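Local atomic coordinates of CheC domain protein (Shewanella loihica PV-4, PDB entry 3IIC), a protein that probably acts in bacterial chemotaxis as a CheX-like phosphatase of the CheC superfamily, whose relatives remove phosphate from the response regulator CheY. Residues P9-L14 with A147-C152; G56-T61 with E92-V97. All blocks are in the same frame, centred on the assembly; numbering follows the deposited sequence.

Contact 1. Residues P9-L14 with A147-C152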
# COMPACT_ATOMS: atom_id res chain seq x y z
N PRO A 9 5.94 6.72 18.92
CA PRO A 9 4.83 7.60 18.50
C PRO A 9 3.79 6.91 17.59
O PRO A 9 2.61 7.16 17.75
CB PRO A 9 5.55 8.73 17.77
CG PRO A 9 6.83 8.86 18.55
CD PRO A 9 7.22 7.45 18.92
N PHE A 10 4.23 6.04 16.69
CA PHE A 10 3.31 5.27 15.83
C PHE A 10 2.50 4.26 16.65
O PHE A 10 1.30 4.13 16.45
CB PHE A 10 4.06 4.54 14.71
CG PHE A 10 4.68 5.45 13.69
CD1 PHE A 10 3.90 6.03 12.67
CD2 PHE A 10 6.04 5.76 13.75
CE1 PHE A 10 4.48 6.89 11.74
CE2 PHE A 10 6.62 6.60 12.82
CZ PHE A 10 5.85 7.18 11.81
N LEU A 11 3.15 3.59 17.60
CA LEU A 11 2.48 2.58 18.47
C LEU A 11 1.44 3.24 19.41
O LEU A 11 0.31 2.76 19.52
CB LEU A 11 3.52 1.77 19.26
CG LEU A 11 4.60 1.01 18.45
CD1 LEU A 11 5.40 0.10 19.39
CD2 LEU A 11 4.03 0.18 17.25
N ASP A 12 1.85 4.33 20.05
CA ASP A 12 0.98 5.11 20.92
C ASP A 12 -0.28 5.67 20.18
O ASP A 12 -1.34 5.70 20.76
CB ASP A 12 1.72 6.30 21.52
CG ASP A 12 2.85 5.92 22.50
OD1 ASP A 12 2.91 4.80 23.05
OD2 ASP A 12 3.69 6.82 22.72
N SER A 13 -0.11 6.14 18.94
CA SER A 13 -1.20 6.71 18.14
C SER A 13 -2.22 5.67 17.80
O SER A 13 -3.40 5.98 17.80
CB SER A 13 -0.73 7.35 16.83
OG SER A 13 0.20 8.36 17.07
N LEU A 14 -1.74 4.46 17.45
CA LEU A 14 -2.58 3.32 17.20
C LEU A 14 -3.50 3.04 18.41
O LEU A 14 -4.70 2.98 18.23
CB LEU A 14 -1.76 2.07 16.85
CG LEU A 14 -2.59 0.81 16.51
CD1 LEU A 14 -3.52 1.08 15.34
CD2 LEU A 14 -1.68 -0.41 16.23
N ALA A 147 -4.56 -7.25 15.49
CA ALA A 147 -4.17 -6.21 14.54
C ALA A 147 -2.65 -6.26 14.48
O ALA A 147 -2.01 -6.65 15.45
CB ALA A 147 -4.67 -4.82 14.93
N TYR A 148 -2.09 -5.91 13.33
CA TYR A 148 -0.63 -5.82 13.13
C TYR A 148 -0.29 -4.45 12.59
O TYR A 148 -0.96 -4.00 11.65
CB TYR A 148 -0.13 -6.83 12.12
CG TYR A 148 -0.32 -8.24 12.55
CD1 TYR A 148 0.62 -8.87 13.38
CD2 TYR A 148 -1.44 -8.97 12.13
CE1 TYR A 148 0.45 -10.20 13.77
CE2 TYR A 148 -1.62 -10.29 12.50
CZ TYR A 148 -0.68 -10.90 13.33
OH TYR A 148 -0.89 -12.17 13.69
N ILE A 149 0.74 -3.80 13.15
CA ILE A 149 1.24 -2.54 12.60
C ILE A 149 2.67 -2.77 12.19
O ILE A 149 3.46 -3.28 12.98
CB ILE A 149 1.10 -1.34 13.57
CG1 ILE A 149 1.43 -0.02 12.87
CG2 ILE A 149 2.01 -1.49 14.85
CD1 ILE A 149 0.96 1.17 13.70
N GLU A 150 3.01 -2.43 10.93
CA GLU A 150 4.38 -2.48 10.44
C GLU A 150 4.85 -1.06 10.09
O GLU A 150 4.17 -0.33 9.37
CB GLU A 150 4.55 -3.44 9.26
CG GLU A 150 5.96 -3.43 8.62
CD GLU A 150 6.24 -4.58 7.66
OE1 GLU A 150 5.33 -5.38 7.31
OE2 GLU A 150 7.41 -4.67 7.23
N ILE A 151 6.01 -0.68 10.64
CA ILE A 151 6.66 0.61 10.34
C ILE A 151 8.03 0.30 9.72
O ILE A 151 8.80 -0.49 10.25
CB ILE A 151 6.88 1.54 11.59
CG1 ILE A 151 5.55 1.77 12.37
CG2 ILE A 151 7.54 2.90 11.16
CD1 ILE A 151 5.35 0.89 13.59
N CYS A 152 8.32 0.95 8.60
CA CYS A 152 9.58 0.76 7.88
C CYS A 152 10.12 2.13 7.46
O CYS A 152 9.37 2.98 6.98
CB CYS A 152 9.29 -0.13 6.69
SG CYS A 152 10.69 -0.51 5.74
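Phe10 has CG beside its backbone N (chi1 -67°), and Ile151 turns CG2 anti to its own N, which carries this methyl over one face of the Phe10 ring. In this two-layer α/β arrangement, consistent with the CheC-like fold, helix 4-22 lies on the antiparallel sheet, and the short segments run at 153° to each other. Ile151 CG2 sits 4.1 Å above the ring plane, displaced toward the rim. Its CG1 rests 3.9 Å from Phe10 CB. An unusual chi2 of 98° swings Ile151 CD1 to 4.0 Å from Leu11 CD2. An alanine at Ile151 would probably open a gap under the helix and leave Phe10 freer to tilt. One turn further on, Leu14 meets Ile149 tip to tip, Leu14 CD2 lying 4.0 Å from Ile149 CB. Ile149 CG2 approaches Leu11 CD2 more closely, at 3.6 Å. Leu11 thus touches both isoleucines, while Ala101 and Leu105 of helix 84-107 also pack on Phe10. No hydrogen bond crosses the contact; within the helix, Pro9 O takes two bonds, from Ser13 OG at 2.8 Å and from Ser13 N at 3.1 Å, on opposite faces of its carbonyl plane.

Contact 2. Residues G56-T61 with E92-V97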
# COMPACT_ATOMS: atom_id res chain seq x y z
N GLY A 56 9.85 6.14 3.91
CA GLY A 56 9.29 5.08 4.73
C GLY A 56 7.88 4.69 4.38
O GLY A 56 7.27 5.20 3.43
N SER A 57 7.36 3.77 5.19
CA SER A 57 6.04 3.22 4.97
C SER A 57 5.44 2.62 6.23
O SER A 57 6.15 2.14 7.11
CB SER A 57 6.10 2.16 3.84
OG SER A 57 7.12 1.20 4.07
N LEU A 58 4.12 2.73 6.32
CA LEU A 58 3.37 2.20 7.43
C LEU A 58 2.17 1.34 6.94
O LEU A 58 1.55 1.70 5.96
CB LEU A 58 2.91 3.33 8.34
CG LEU A 58 2.01 3.00 9.53
CD1 LEU A 58 2.33 3.90 10.71
CD2 LEU A 58 0.55 3.14 9.15
N SER A 59 1.92 0.21 7.60
CA SER A 59 0.72 -0.59 7.32
C SER A 59 0.09 -1.02 8.64
O SER A 59 0.79 -1.22 9.62
CB SER A 59 1.00 -1.79 6.41
OG SER A 59 1.91 -2.70 6.96
N ILE A 60 -1.23 -1.05 8.67
CA ILE A 60 -2.01 -1.50 9.83
C ILE A 60 -3.00 -2.53 9.23
O ILE A 60 -3.83 -2.17 8.41
CB ILE A 60 -2.82 -0.38 10.54
CG1 ILE A 60 -1.93 0.83 10.96
CG2 ILE A 60 -3.54 -0.98 11.72
CD1 ILE A 60 -2.72 2.05 11.51
N THR A 61 -2.88 -3.79 9.67
CA THR A 61 -3.66 -4.91 9.18
C THR A 61 -4.56 -5.45 10.30
O THR A 61 -4.09 -5.60 11.43
CB THR A 61 -2.71 -6.04 8.73
OG1 THR A 61 -1.93 -5.55 7.64
CG2 THR A 61 -3.47 -7.29 8.29
N GLU A 92 -9.30 5.98 7.24
CA GLU A 92 -9.35 7.04 8.26
C GLU A 92 -8.45 6.69 9.46
O GLU A 92 -7.66 7.51 9.89
CB GLU A 92 -10.78 7.25 8.74
CG GLU A 92 -10.93 8.30 9.85
CD GLU A 92 -12.36 8.47 10.30
OE1 GLU A 92 -13.26 8.11 9.50
OE2 GLU A 92 -12.59 8.96 11.44
N LEU A 93 -8.58 5.48 10.00
CA LEU A 93 -7.73 5.03 11.12
C LEU A 93 -6.24 5.15 10.74
O LEU A 93 -5.44 5.71 11.52
CB LEU A 93 -8.14 3.62 11.59
CG LEU A 93 -7.27 2.79 12.55
CD1 LEU A 93 -8.10 1.86 13.46
CD2 LEU A 93 -6.22 1.98 11.79
N THR A 94 -5.91 4.73 9.52
CA THR A 94 -4.55 4.83 8.98
C THR A 94 -4.00 6.27 8.93
O THR A 94 -2.88 6.48 9.34
CB THR A 94 -4.41 4.13 7.59
OG1 THR A 94 -4.84 2.77 7.73
CG2 THR A 94 -2.95 4.17 7.09
N ASN A 95 -4.79 7.22 8.44
CA ASN A 95 -4.42 8.63 8.39
C ASN A 95 -4.26 9.24 9.77
O ASN A 95 -3.37 10.06 9.96
CB ASN A 95 -5.44 9.52 7.67
CG ASN A 95 -5.29 9.54 6.18
OD1 ASN A 95 -4.19 9.49 5.65
ND2 ASN A 95 -6.41 9.67 5.48
N MSE A 96 -5.17 8.86 10.68
CA MSE A 96 -5.17 9.39 12.05
C MSE A 96 -3.97 8.90 12.86
O MSE A 96 -3.35 9.70 13.56
CB MSE A 96 -6.49 9.09 12.76
CG MSE A 96 -7.70 9.78 12.14
SE MSE A 96 -7.54 11.72 11.89
CE MSE A 96 -6.75 11.89 10.15
N VAL A 97 -3.64 7.61 12.72
CA VAL A 97 -2.46 7.02 13.37
C VAL A 97 -1.18 7.71 12.86
O VAL A 97 -0.37 8.21 13.66
CB VAL A 97 -2.38 5.46 13.19
CG1 VAL A 97 -1.05 4.92 13.64
CG2 VAL A 97 -3.55 4.75 13.92
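Thr94, which packs against Leu58 and Ile60, hydrogen-bonds its OG1 to the carbonyl O of Val90, one turn back in helix 84-107. The hydroxyl is thereby satisfied within its own helix, and CG2, anti to the backbone N, is left to meet the strand: Thr94 CG2 lies 4.2 Å from Leu58 CD2, the two side chains passing alongside, pointing opposite ways. The main weight falls on Ile60. Its CG1 stands beside the backbone N and the chain then runs extended (chi2 173°), sending CD1 toward the helix, where it meets both Leu93 and Val97. Ile60 CD1 comes to 3.5 Å from Leu93 CD2, with the side chains crossing at a slant. Val97 is met end on, its CG2 3.7 Å from Ile60 CD1 and its CB and CG1 hardly farther. Leu93 CD2 also touches Ile60 CG2, at 4.0 Å. The axes of the two short segments pass 9.3 Å apart, their directions at 135°.

The other face of the strand is polar: Ser57 OG and Ser59 OG bond to ND1 and NE2 of His129, and so hold its ring from both nitrogens. Exposed Glu92 and Asn95, whose CB points away from strand 54-62 and which packs on Ile47, match the ExxN phosphatase signature of CheC and CheX proteins, suggesting a catalytic role by analogy. No hydrogen bond or charge pair joins the two segments, so the helix rests on the strand through its apolar face, leaving Glu92 and Asn95 of the same turns directed elsewhere.

In the fold
Contacts 1 and 2 have centres about 8 Å apart and share one sheet, since strands 147-154 and 54-62 are antiparallel neighbours and both helices lie on the same face of it. Probable hydrogen bonds tie the strands, Tyr148 O to Thr61 N and Cys152 O to Ser57 N, each 2.8 Å. The helices also meet: Ser13 CB lies 3.3 Å from Val97 O, and Leu14 packs on Val97. Phe10 CD1 reaches Leu58 CD1 at 3.3 Å, and Ile149 touches Ile60, so the two contacts form one continuous apolar interface. The putative phosphatase residues Glu92 and Asn95 lie on the helix segment of contact 2 but outside its packing, and helix 4-22 packs beside helix 84-107.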